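Local coordinates for monomethylamine corrinoid protein 1 (Methanosarcina barkeri, PDB 3EZX) that carries a methyl group on its bound corrinoid cofactor between the proteins MtmB and MtbA in methanogenesis from monomethylamine, at residues A92-T97 with E145-V150; K141-K146 with E172-S177; D11-Q16 with K48-K53; L24-L29 with M75-P80. All blocks are in the same frame, centred on the assembly; numbering follows the deposited sequence.

Interaction 1: A92-T97 with E145-V150; sequences AGLAIT and EKVLLV
I96 and L149 stand side by side and point the same way, on the sheet face that also carries L94 and V147. The tip carbon I96 CD1 meets L149 CD2 at 3.8 Å, and that same CD2 also packs on I96 CB. With CG1 anti to the carbonyl carbon (chi1 -60°) and the chain extended beyond it, I96 also brings CD1 to V147 CG1, 3.8 Å away, the two side chains crossing at a slant. At the N-terminal end of this face, L94 CD2 touches the carboxylate oxygen E145 OE2 at 3.8 Å. On the other face T97 and V150 are again aligned side by side; T97 CG2 lies 3.6 Å from V150 CB, while A95 offers only a methyl group toward V150 CG2.

The backbones beneath run parallel, with strand axes 23° apart. K146 O accepts from L94 N at 2.9 Å; L94 O then takes L148 N at 2.8 Å, L148 O takes I96 N at 2.9 Å, and I96 O takes V150 N at 3.0 Å. At G93, with its positive phi, a beta carbon would press on the carbonyl oxygen of A92 and come tight against K146 CG.

Both strands are central in a four-stranded parallel sheet. Strand 122-125 flanks the first and bonds to A95 and T97, strand 179-183 flanks the second, and helix 107-118 lies over the face of A95, T97 and V150, where V150 also touches the bound cobamide.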
loop_
_atom_site.group_PDB
_atom_site.type_symbol
_atom_site.label_atom_id
_atom_site.label_comp_id
_atom_site.label_asym_id
_atom_site.label_seq_id
_atom_site.Cartn_x
_atom_site.Cartn_y
_atom_site.Cartn_z
ATOM N N ALA A 92 7.568 16.196 6.755
ATOM C CA ALA A 92 6.563 16.899 5.965
ATOM C C ALA A 92 5.173 16.724 6.558
ATOM O O ALA A 92 4.188 17.189 5.985
ATOM C CB ALA A 92 6.580 16.394 4.530
ATOM N N GLY A 93 5.096 16.050 7.703
ATOM C CA GLY A 93 3.810 15.843 8.342
ATOM C C GLY A 93 3.626 14.466 8.949
ATOM O O GLY A 93 4.538 13.636 8.939
ATOM N N LEU A 94 2.431 14.229 9.482
ATOM C CA LEU A 94 2.096 12.958 10.104
ATOM C C LEU A 94 1.124 12.171 9.238
ATOM O O LEU A 94 0.058 12.670 8.878
ATOM C CB LEU A 94 1.452 13.188 11.470
ATOM C CG LEU A 94 0.962 11.910 12.165
ATOM C CD1 LEU A 94 2.165 11.149 12.701
ATOM C CD2 LEU A 94 0.002 12.262 13.290
ATOM N N ALA A 95 1.493 10.941 8.908
ATOM C CA ALA A 95 0.631 10.102 8.096
ATOM C C ALA A 95 0.038 8.993 8.949
ATOM O O ALA A 95 0.755 8.254 9.621
ATOM C CB ALA A 95 1.419 9.504 6.945
ATOM N N ILE A 96 -1.284 8.901 8.933
ATOM C CA ILE A 96 -2.012 7.878 9.670
ATOM C C ILE A 96 -2.487 6.885 8.614
ATOM O O ILE A 96 -3.419 7.182 7.855
ATOM C CB ILE A 96 -3.231 8.492 10.411
ATOM C CG1 ILE A 96 -2.756 9.576 11.405
ATOM C CG2 ILE A 96 -4.008 7.391 11.117
ATOM C CD1 ILE A 96 -3.904 10.332 12.061
ATOM N N THR A 97 -1.828 5.728 8.557
ATOM C CA THR A 97 -2.136 4.698 7.570
ATOM C C THR A 97 -3.017 3.558 8.058
ATOM O O THR A 97 -2.875 3.086 9.188
ATOM C CB THR A 97 -0.828 4.070 7.003
ATOM O OG1 THR A 97 0.038 3.676 8.082
ATOM C CG2 THR A 97 -0.092 5.065 6.096
ATOM N N GLU A 145 -2.686 19.825 13.679
ATOM C CA GLU A 145 -1.359 19.646 13.113
ATOM C C GLU A 145 -1.398 19.150 11.671
ATOM O O GLU A 145 -2.467 18.994 11.087
ATOM C CB GLU A 145 -0.527 18.705 13.993
ATOM C CG GLU A 145 -1.160 17.363 14.292
ATOM C CD GLU A 145 -0.454 16.632 15.422
ATOM O OE1 GLU A 145 -0.512 17.112 16.574
ATOM O OE2 GLU A 145 0.164 15.580 15.160
ATOM N N LYS A 146 -0.223 18.927 11.094
ATOM C CA LYS A 146 -0.119 18.465 9.717
ATOM C C LYS A 146 -0.473 16.983 9.673
ATOM O O LYS A 146 0.336 16.137 10.060
ATOM C CB LYS A 146 1.304 18.680 9.210
ATOM C CG LYS A 146 1.401 18.958 7.723
ATOM C CD LYS A 146 0.726 20.272 7.364
ATOM C CE LYS A 146 0.980 20.641 5.911
ATOM N NZ LYS A 146 0.318 21.921 5.533
ATOM N N VAL A 147 -1.672 16.661 9.199
ATOM C CA VAL A 147 -2.106 15.266 9.158
ATOM C C VAL A 147 -2.625 14.784 7.807
ATOM O O VAL A 147 -3.411 15.465 7.149
ATOM C CB VAL A 147 -3.194 15.009 10.230
ATOM C CG1 VAL A 147 -3.732 13.593 10.119
ATOM C CG2 VAL A 147 -2.613 15.232 11.623
ATOM N N LEU A 148 -2.159 13.600 7.412
ATOM C CA LEU A 148 -2.552 12.958 6.158
ATOM C C LEU A 148 -3.142 11.584 6.449
ATOM O O LEU A 148 -2.496 10.743 7.075
ATOM C CB LEU A 148 -1.343 12.786 5.231
ATOM C CG LEU A 148 -1.542 11.927 3.973
ATOM C CD1 LEU A 148 -2.634 12.519 3.085
ATOM C CD2 LEU A 148 -0.225 11.839 3.213
ATOM N N LEU A 149 -4.370 11.361 6.001
ATOM C CA LEU A 149 -5.022 10.080 6.210
ATOM C C LEU A 149 -4.839 9.218 4.969
ATOM O O LEU A 149 -5.441 9.484 3.929
ATOM C CB LEU A 149 -6.513 10.277 6.497
ATOM C CG LEU A 149 -6.836 11.122 7.735
ATOM C CD1 LEU A 149 -8.348 11.213 7.921
ATOM C CD2 LEU A 149 -6.176 10.507 8.968
ATOM N N VAL A 150 -3.999 8.191 5.089
ATOM C CA VAL A 150 -3.716 7.270 3.989
ATOM C C VAL A 150 -4.502 5.965 4.184
ATOM O O VAL A 150 -4.174 5.158 5.057
ATOM C CB VAL A 150 -2.204 6.932 3.929
ATOM C CG1 VAL A 150 -1.884 6.214 2.634
ATOM C CG2 VAL A 150 -1.374 8.197 4.064
#

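Interaction 2: K141-K146 with E172-S177; sequences KHKGEK and EKLRDS
K143 lays its aliphatic chain over L174, and this pair, together with two bridging waters, joins the loops 141-146 and 172-177. Just before the lysine comes H142, the first residue of a type II beta turn that ends at E145; its ND1 gives a weak hydrogen bond to E145 OE2 at 2.8 Å, a weak side-chain link between the first and last residues of the turn.

K143 follows, with CG anti to the backbone N (chi1 -173°) and every later torsion also extended. The straight chain crosses L174 at a slant, and one methyl, L174 CD1, touches it nearly throughout: 3.5 Å from K143 CG, 3.3 Å from K143 CD and 3.6 Å from K143 CE. The ammonium ends near a backbone carbonyl, K143 NZ to K173 O being 3.7 Å. L174 in turn packs beneath on A139 and A140 of helix 132-141.

G144 takes the positive phi that the third position of this turn requires, and a beta carbon there would collide with the preceding carbonyl. At E145 the backbones draw close. Since E145 O and S177 O can only accept, they do not bond to each other, and two waters sit between them; water 2 lies 3.0 Å from E145 O and 2.9 Å from S177 O.

Each loop leads from a helix into a strand, 147-152 or 179-183, so the contact joins two neighbouring helix-to-strand connections at the N-terminal ends of the strands, an arrangement that belongs to the Rossmann-like alpha/beta fold of B12-binding domains.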
loop_
_atom_site.group_PDB
_atom_site.type_symbol
_atom_site.label_atom_id
_atom_site.label_comp_id
_atom_site.label_asym_id
_atom_site.label_seq_id
_atom_site.Cartn_x
_atom_site.Cartn_y
_atom_site.Cartn_z
ATOM N N LYS A 141 -7.027 13.194 17.957
ATOM C CA LYS A 141 -5.894 13.349 18.864
ATOM C C LYS A 141 -4.834 14.246 18.238
ATOM O O LYS A 141 -4.027 14.849 18.943
ATOM C CB LYS A 141 -5.262 11.986 19.178
ATOM C CG LYS A 141 -6.215 10.945 19.748
ATOM C CD LYS A 141 -5.534 9.585 19.865
ATOM C CE LYS A 141 -6.524 8.490 20.240
ATOM N NZ LYS A 141 -5.905 7.133 20.201
ATOM N N HIS A 142 -4.840 14.327 16.912
ATOM C CA HIS A 142 -3.864 15.136 16.189
ATOM C C HIS A 142 -4.498 16.327 15.473
ATOM O O HIS A 142 -3.966 16.820 14.479
ATOM C CB HIS A 142 -3.119 14.259 15.177
ATOM C CG HIS A 142 -2.260 13.206 15.807
ATOM N ND1 HIS A 142 -1.095 13.501 16.478
ATOM C CD2 HIS A 142 -2.407 11.862 15.881
ATOM C CE1 HIS A 142 -0.559 12.385 16.939
ATOM N NE2 HIS A 142 -1.335 11.377 16.591
ATOM N N LYS A 143 -5.631 16.791 15.983
ATOM C CA LYS A 143 -6.319 17.920 15.372
ATOM C C LYS A 143 -5.472 19.184 15.438
ATOM O O LYS A 143 -4.890 19.502 16.477
ATOM C CB LYS A 143 -7.659 18.168 16.069
ATOM C CG LYS A 143 -8.526 19.227 15.396
ATOM C CD LYS A 143 -9.862 19.363 16.111
ATOM C CE LYS A 143 -10.829 20.240 15.332
ATOM N NZ LYS A 143 -12.160 20.317 15.996
ATOM N N GLY A 144 -5.406 19.897 14.318
ATOM C CA GLY A 144 -4.644 21.130 14.273
ATOM C C GLY A 144 -3.264 21.020 13.660
ATOM O O GLY A 144 -2.721 22.013 13.175
ATOM N N GLU A 145 -2.686 19.825 13.679
ATOM C CA GLU A 145 -1.359 19.646 13.113
ATOM C C GLU A 145 -1.398 19.150 11.671
ATOM O O GLU A 145 -2.467 18.994 11.087
ATOM C CB GLU A 145 -0.527 18.705 13.993
ATOM C CG GLU A 145 -1.160 17.363 14.292
ATOM C CD GLU A 145 -0.454 16.632 15.422
ATOM O OE1 GLU A 145 -0.512 17.112 16.574
ATOM O OE2 GLU A 145 0.164 15.580 15.160
ATOM N N LYS A 146 -0.223 18.927 11.094
ATOM C CA LYS A 146 -0.119 18.465 9.717
ATOM C C LYS A 146 -0.473 16.983 9.673
ATOM O O LYS A 146 0.336 16.137 10.060
ATOM C CB LYS A 146 1.304 18.680 9.210
ATOM C CG LYS A 146 1.401 18.958 7.723
ATOM C CD LYS A 146 0.726 20.272 7.364
ATOM C CE LYS A 146 0.980 20.641 5.911
ATOM N NZ LYS A 146 0.318 21.921 5.533
ATOM N N GLU A 172 -17.901 15.434 12.508
ATOM C CA GLU A 172 -17.061 15.796 13.638
ATOM C C GLU A 172 -16.223 17.010 13.286
ATOM O O GLU A 172 -15.207 17.281 13.926
ATOM C CB GLU A 172 -16.152 14.626 14.014
ATOM C CG GLU A 172 -16.905 13.390 14.478
ATOM C CD GLU A 172 -17.647 13.615 15.782
ATOM O OE1 GLU A 172 -16.979 13.877 16.805
ATOM O OE2 GLU A 172 -18.895 13.530 15.783
ATOM N N LYS A 173 -16.662 17.735 12.260
ATOM C CA LYS A 173 -15.976 18.937 11.800
ATOM C C LYS A 173 -14.480 18.813 12.065
ATOM O O LYS A 173 -13.898 19.590 12.820
ATOM C CB LYS A 173 -16.554 20.167 12.511
ATOM C CG LYS A 173 -18.075 20.273 12.392
ATOM C CD LYS A 173 -18.612 21.582 12.953
ATOM C CE LYS A 173 -20.124 21.673 12.776
ATOM N NZ LYS A 173 -20.667 23.002 13.177
ATOM N N LEU A 174 -13.872 17.814 11.431
ATOM C CA LEU A 174 -12.451 17.528 11.587
ATOM C C LEU A 174 -11.787 17.496 10.209
ATOM O O LEU A 174 -10.566 17.624 10.079
ATOM C CB LEU A 174 -12.300 16.170 12.276
ATOM C CG LEU A 174 -11.024 15.864 13.055
ATOM C CD1 LEU A 174 -10.860 16.870 14.174
ATOM C CD2 LEU A 174 -11.103 14.455 13.623
ATOM N N ARG A 175 -12.622 17.331 9.188
ATOM C CA ARG A 175 -12.203 17.256 7.791
ATOM C C ARG A 175 -11.159 18.270 7.329
ATOM O O ARG A 175 -9.974 17.964 7.242
ATOM C CB ARG A 175 -13.432 17.372 6.889
ATOM C CG ARG A 175 -13.124 17.336 5.401
ATOM C CD ARG A 175 -12.598 15.978 4.980
ATOM N NE ARG A 175 -12.303 15.935 3.552
ATOM C CZ ARG A 175 -11.232 16.484 2.989
ATOM N NH1 ARG A 175 -10.332 17.123 3.727
ATOM N NH2 ARG A 175 -11.069 16.401 1.677
ATOM N N ASP A 176 -11.624 19.475 7.023
ATOM C CA ASP A 176 -10.777 20.553 6.525
ATOM C C ASP A 176 -9.413 20.735 7.190
ATOM O O ASP A 176 -8.543 21.411 6.640
ATOM C CB ASP A 176 -11.564 21.864 6.570
ATOM C CG ASP A 176 -12.922 21.745 5.896
ATOM O OD1 ASP A 176 -12.981 21.239 4.753
ATOM O OD2 ASP A 176 -13.930 22.157 6.507
ATOM N N SER A 177 -9.215 20.138 8.360
ATOM C CA SER A 177 -7.933 20.257 9.051
ATOM C C SER A 177 -6.963 19.142 8.646
ATOM O O SER A 177 -5.782 19.186 8.997
ATOM C CB SER A 177 -8.135 20.246 10.573
ATOM O OG SER A 177 -8.654 19.006 11.024
HETATM O O HOH W 1 -4.770 18.072 11.546
HETATM O O HOH W 2 -3.722 21.181 9.522
#

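Interaction 3: D11-Q16 with K48-K53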
loop_
_atom_site.group_PDB
_atom_site.type_symbol
_atom_site.label_atom_id
_atom_site.label_comp_id
_atom_site.label_asym_id
_atom_site.label_seq_id
_atom_site.Cartn_x
_atom_site.Cartn_y
_atom_site.Cartn_z
ATOM N N ASP A 11 8.346 -14.830 -11.745
ATOM C CA ASP A 11 7.948 -16.236 -11.719
ATOM C C ASP A 11 7.842 -16.836 -10.322
ATOM O O ASP A 11 7.021 -17.723 -10.086
ATOM C CB ASP A 11 8.906 -17.089 -12.561
ATOM C CG ASP A 11 8.913 -16.690 -14.029
ATOM O OD1 ASP A 11 7.849 -16.272 -14.536
ATOM O OD2 ASP A 11 9.976 -16.807 -14.680
ATOM N N ALA A 12 8.670 -16.364 -9.397
ATOM C CA ALA A 12 8.635 -16.884 -8.034
ATOM C C ALA A 12 7.258 -16.644 -7.426
ATOM O O ALA A 12 6.763 -17.460 -6.643
ATOM C CB ALA A 12 9.705 -16.216 -7.192
ATOM N N ILE A 13 6.647 -15.519 -7.789
ATOM C CA ILE A 13 5.318 -15.174 -7.299
ATOM C C ILE A 13 4.276 -16.013 -8.044
ATOM O O ILE A 13 3.404 -16.634 -7.430
ATOM C CB ILE A 13 5.016 -13.675 -7.521
ATOM C CG1 ILE A 13 6.023 -12.820 -6.753
ATOM C CG2 ILE A 13 3.608 -13.346 -7.054
ATOM C CD1 ILE A 13 5.970 -13.014 -5.252
ATOM N N VAL A 14 4.383 -16.039 -9.369
ATOM C CA VAL A 14 3.455 -16.801 -10.194
ATOM C C VAL A 14 3.431 -18.276 -9.808
ATOM O O VAL A 14 2.374 -18.904 -9.819
ATOM C CB VAL A 14 3.814 -16.694 -11.699
ATOM C CG1 VAL A 14 2.792 -17.456 -12.525
ATOM C CG2 VAL A 14 3.860 -15.230 -12.136
ATOM N N ASN A 15 4.586 -18.830 -9.455
ATOM C CA ASN A 15 4.658 -20.245 -9.087
ATOM C C ASN A 15 4.669 -20.540 -7.586
ATOM O O ASN A 15 5.195 -21.566 -7.155
ATOM C CB ASN A 15 5.881 -20.888 -9.741
ATOM C CG ASN A 15 5.886 -20.717 -11.242
ATOM O OD1 ASN A 15 4.856 -20.885 -11.899
ATOM N ND2 ASN A 15 7.046 -20.389 -11.798
ATOM N N GLN A 16 4.086 -19.643 -6.800
ATOM C CA GLN A 16 4.007 -19.803 -5.348
ATOM C C GLN A 16 5.282 -20.320 -4.693
ATOM O O GLN A 16 5.232 -21.230 -3.869
ATOM C CB GLN A 16 2.847 -20.737 -4.978
ATOM C CG GLN A 16 1.471 -20.233 -5.388
ATOM C CD GLN A 16 1.267 -20.240 -6.886
ATOM O OE1 GLN A 16 1.419 -21.275 -7.537
ATOM N NE2 GLN A 16 0.916 -19.086 -7.443
ATOM N N LYS A 48 0.501 -9.358 -10.634
ATOM C CA LYS A 48 -0.521 -8.996 -11.606
ATOM C C LYS A 48 -0.937 -10.230 -12.402
ATOM O O LYS A 48 -2.124 -10.487 -12.577
ATOM C CB LYS A 48 0.003 -7.925 -12.559
ATOM C CG LYS A 48 -1.009 -7.493 -13.607
ATOM C CD LYS A 48 -0.432 -6.452 -14.552
ATOM C CE LYS A 48 -1.464 -6.012 -15.583
ATOM N NZ LYS A 48 -0.908 -4.998 -16.526
ATOM N N ILE A 49 0.043 -10.993 -12.881
ATOM C CA ILE A 49 -0.246 -12.206 -13.644
ATOM C C ILE A 49 -1.055 -13.189 -12.801
ATOM O O ILE A 49 -2.016 -13.791 -13.284
ATOM C CB ILE A 49 1.051 -12.899 -14.111
ATOM C CG1 ILE A 49 1.754 -12.029 -15.154
ATOM C CG2 ILE A 49 0.739 -14.289 -14.655
ATOM C CD1 ILE A 49 3.098 -12.568 -15.617
ATOM N N VAL A 50 -0.661 -13.342 -11.539
ATOM C CA VAL A 50 -1.344 -14.241 -10.615
ATOM C C VAL A 50 -2.758 -13.737 -10.369
ATOM O O VAL A 50 -3.668 -14.516 -10.083
ATOM C CB VAL A 50 -0.590 -14.333 -9.262
ATOM C CG1 VAL A 50 -1.375 -15.192 -8.275
ATOM C CG2 VAL A 50 0.796 -14.927 -9.481
ATOM N N GLY A 51 -2.932 -12.424 -10.475
ATOM C CA GLY A 51 -4.245 -11.840 -10.287
ATOM C C GLY A 51 -5.147 -12.204 -11.453
ATOM O O GLY A 51 -6.306 -12.578 -11.257
ATOM N N ASP A 52 -4.614 -12.100 -12.670
ATOM C CA ASP A 52 -5.372 -12.432 -13.874
ATOM C C ASP A 52 -5.717 -13.921 -13.887
ATOM O O ASP A 52 -6.868 -14.297 -14.123
ATOM C CB ASP A 52 -4.577 -12.072 -15.136
ATOM C CG ASP A 52 -4.177 -10.600 -15.181
ATOM O OD1 ASP A 52 -5.002 -9.743 -14.800
ATOM O OD2 ASP A 52 -3.041 -10.299 -15.612
ATOM N N LYS A 53 -4.720 -14.767 -13.634
ATOM C CA LYS A 53 -4.937 -16.211 -13.600
ATOM C C LYS A 53 -6.119 -16.578 -12.695
ATOM O O LYS A 53 -6.936 -17.427 -13.036
ATOM C CB LYS A 53 -3.680 -16.927 -13.093
ATOM C CG LYS A 53 -2.711 -17.382 -14.175
ATOM C CD LYS A 53 -1.565 -18.177 -13.559
ATOM C CE LYS A 53 -0.824 -19.015 -14.586
ATOM N NZ LYS A 53 -0.240 -18.184 -15.672
#
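The backbones of helices 3-14 and 35-55 come nearest at V14 and V50, whose CA atoms are 5.5 Å apart, right where the first helix stops. That end is a Schellman motif in the N-terminal helical bundle: N15 is the first residue to leave helical angles, and Q16, at positive phi, is the C-prime residue, its N bonded back to I13 O.

V50 points into the contact. Its CG1 is anti to the backbone N (chi1 176°), which leaves CG2 anti to the carbonyl carbon and directed at the last turn of the facing helix. This one methyl meets V14 CA at 3.3 Å, with I13 O at 3.7 Å from V50 CG2 as its next neighbour. I13 crosses V50 at about a right angle and its CG2 lies 4.0 Å from V50 CG2; V14 instead slides past V50 in the opposite direction, CG2 to CG2 at 4.1 Å. V14 CG2 also packs on I49 CG2, so V14 packs on both I49 and V50, while V50 meets both I13 and V14. The side-chain packing is apolar, and no hydrogen bond links the two segments. K53 reaches over the margin, with NZ 4.4 Å from V14 CG1.

Behind V50, I64 and S67 of helix 61-82 add to the packing. The V50 side chain is also about 5 Å from the bound cobamide, which places V50 near the cofactor. At the cap itself, Q16 NE2 gives a weak hydrogen bond to V14 O at 2.8 Å and is also bonded to S67 OG, which reaches I13 O as well.

Interaction 4: L24-L29 with M75-P80; sequences LCKEAL and MEVLTP
Two helices of the N-terminal bundle, 20-30 and 61-82, meet here through C25, K26 and L29 on one side and V77 and L78 on the other. Their local axes run in broadly the same direction, 34° apart, and approach to 9.7 Å. L78 sets CG anti to the carbonyl carbon (chi1 -53°), and beyond it CD2 reaches both C25 CB and L29 CD1 at 4.1 Å. L29 and L78 slide past each other in opposite directions, while C25 SG lies against L78 CD1, also at 4.1 Å.

C25 and L78 face the interior of the helical bundle of the B12-binding N-terminal domain, where I38 and I39 of helix 35-55 pack on L78 as well. An alanine in place of L78 would probably open a gap facing C25 SG and cost L29 CD1 its contact with the leucine's CD2. Nearer the surface, V77 CG1 meets K26 CG at 3.8 Å, the two side chains crossing at about a right angle.

The N of P80 cannot bond to the preceding turn, and the helix kinks there. T79, the residue before it, gives both N and OG1 to M75 O, at 2.7 Å and 2.8 Å, from opposite faces of the carbonyl plane.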
loop_
_atom_site.group_PDB
_atom_site.type_symbol
_atom_site.label_atom_id
_atom_site.label_comp_id
_atom_site.label_asym_id
_atom_site.label_seq_id
_atom_site.Cartn_x
_atom_site.Cartn_y
_atom_site.Cartn_z
ATOM N N LEU A 24 15.986 -14.587 -3.946
ATOM C CA LEU A 24 16.123 -13.845 -5.191
ATOM C C LEU A 24 16.161 -12.344 -4.942
ATOM O O LEU A 24 16.852 -11.603 -5.633
ATOM C CB LEU A 24 14.965 -14.189 -6.120
ATOM C CG LEU A 24 14.903 -15.660 -6.548
ATOM C CD1 LEU A 24 13.616 -15.939 -7.315
ATOM C CD2 LEU A 24 16.108 -15.969 -7.401
ATOM N N CYS A 25 15.411 -11.898 -3.945
ATOM C CA CYS A 25 15.389 -10.486 -3.611
ATOM C C CYS A 25 16.782 -10.088 -3.158
ATOM O O CYS A 25 17.243 -8.981 -3.427
ATOM C CB CYS A 25 14.380 -10.219 -2.498
ATOM S SG CYS A 25 12.693 -10.013 -3.070
ATOM N N LYS A 26 17.454 -11.005 -2.473
ATOM C CA LYS A 26 18.802 -10.745 -2.000
ATOM C C LYS A 26 19.766 -10.810 -3.179
ATOM O O LYS A 26 20.687 -9.996 -3.280
ATOM C CB LYS A 26 19.208 -11.768 -0.939
ATOM C CG LYS A 26 18.418 -11.674 0.353
ATOM C CD LYS A 26 18.824 -12.765 1.333
ATOM C CE LYS A 26 17.996 -12.690 2.605
ATOM N NZ LYS A 26 18.347 -13.763 3.573
ATOM N N GLU A 27 19.547 -11.776 -4.068
ATOM C CA GLU A 27 20.396 -11.945 -5.244
ATOM C C GLU A 27 20.371 -10.696 -6.105
ATOM O O GLU A 27 21.414 -10.186 -6.513
ATOM C CB GLU A 27 19.928 -13.132 -6.091
ATOM C CG GLU A 27 20.768 -13.356 -7.346
ATOM C CD GLU A 27 20.207 -14.436 -8.252
ATOM O OE1 GLU A 27 19.903 -15.542 -7.757
ATOM O OE2 GLU A 27 20.075 -14.179 -9.466
ATOM N N ALA A 28 19.169 -10.213 -6.384
ATOM C CA ALA A 28 19.003 -9.031 -7.206
ATOM C C ALA A 28 19.567 -7.832 -6.473
ATOM O O ALA A 28 20.279 -7.009 -7.053
ATOM C CB ALA A 28 17.529 -8.815 -7.507
ATOM N N LEU A 29 19.240 -7.745 -5.188
ATOM C CA LEU A 29 19.688 -6.648 -4.338
ATOM C C LEU A 29 21.217 -6.566 -4.339
ATOM O O LEU A 29 21.798 -5.500 -4.554
ATOM C CB LEU A 29 19.172 -6.875 -2.921
ATOM C CG LEU A 29 18.970 -5.701 -1.968
ATOM C CD1 LEU A 29 17.905 -4.747 -2.503
ATOM C CD2 LEU A 29 18.547 -6.257 -0.615
ATOM N N MET A 75 9.013 -8.684 1.041
ATOM C CA MET A 75 8.954 -7.356 1.637
ATOM C C MET A 75 9.778 -7.238 2.911
ATOM O O MET A 75 10.268 -6.158 3.239
ATOM C CB MET A 75 7.498 -6.981 1.901
ATOM C CG MET A 75 6.707 -6.714 0.631
ATOM S SD MET A 75 7.156 -5.143 -0.130
ATOM C CE MET A 75 8.641 -5.584 -0.957
ATOM N N GLU A 76 9.938 -8.348 3.622
ATOM C CA GLU A 76 10.725 -8.342 4.845
ATOM C C GLU A 76 12.191 -8.083 4.500
ATOM O O GLU A 76 12.948 -7.546 5.309
ATOM C CB GLU A 76 10.589 -9.679 5.577
ATOM C CG GLU A 76 9.165 -10.027 5.959
ATOM C CD GLU A 76 9.094 -11.239 6.863
ATOM O OE1 GLU A 76 9.777 -12.244 6.566
ATOM O OE2 GLU A 76 8.352 -11.191 7.867
ATOM N N VAL A 77 12.588 -8.456 3.289
ATOM C CA VAL A 77 13.959 -8.246 2.859
ATOM C C VAL A 77 14.159 -6.875 2.219
ATOM O O VAL A 77 15.228 -6.288 2.338
ATOM C CB VAL A 77 14.407 -9.326 1.856
ATOM C CG1 VAL A 77 15.840 -9.074 1.428
ATOM C CG2 VAL A 77 14.289 -10.707 2.486
ATOM N N LEU A 78 13.128 -6.362 1.554
ATOM C CA LEU A 78 13.223 -5.064 0.887
ATOM C C LEU A 78 12.835 -3.857 1.750
ATOM O O LEU A 78 13.398 -2.774 1.583
ATOM C CB LEU A 78 12.373 -5.065 -0.392
ATOM C CG LEU A 78 12.618 -6.186 -1.410
ATOM C CD1 LEU A 78 11.635 -6.042 -2.547
ATOM C CD2 LEU A 78 14.041 -6.139 -1.934
ATOM N N THR A 79 11.877 -4.030 2.660
ATOM C CA THR A 79 11.439 -2.924 3.518
ATOM C C THR A 79 12.620 -2.199 4.158
ATOM O O THR A 79 12.745 -0.979 4.042
ATOM C CB THR A 79 10.485 -3.406 4.635
ATOM O OG1 THR A 79 9.209 -3.730 4.069
ATOM C CG2 THR A 79 10.306 -2.328 5.690
ATOM N N PRO A 80 13.495 -2.937 4.854
ATOM C CA PRO A 80 14.637 -2.267 5.472
ATOM C C PRO A 80 15.482 -1.540 4.427
ATOM O O PRO A 80 16.012 -0.460 4.681
ATOM C CB PRO A 80 15.383 -3.415 6.156
ATOM C CG PRO A 80 14.994 -4.614 5.353
ATOM C CD PRO A 80 13.531 -4.383 5.123
#

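From the N terminus, the chain first opens interaction 3 at 11-16 and then interaction 4 at 24-29; 48-53 closes the former and 75-80 the latter, so the two loops cross and lock four helices into one bundle. They touch directly, A12 CB to L24 CD1 at 3.9 Å. The chain then enters the alpha/beta domain, where interaction 1 opens at 92-97. Interaction 2 starts at 141-146, just before interaction 1 closes at 145-150; they share E145 and K146, and 172-177 closes the second loop. Interaction 1 joins the central strands and interaction 2 the loops that lead into strands 147-152 and 179-183. Interactions 1 and 3 have centres 33 Å apart, on opposite sides of the molecule's centre.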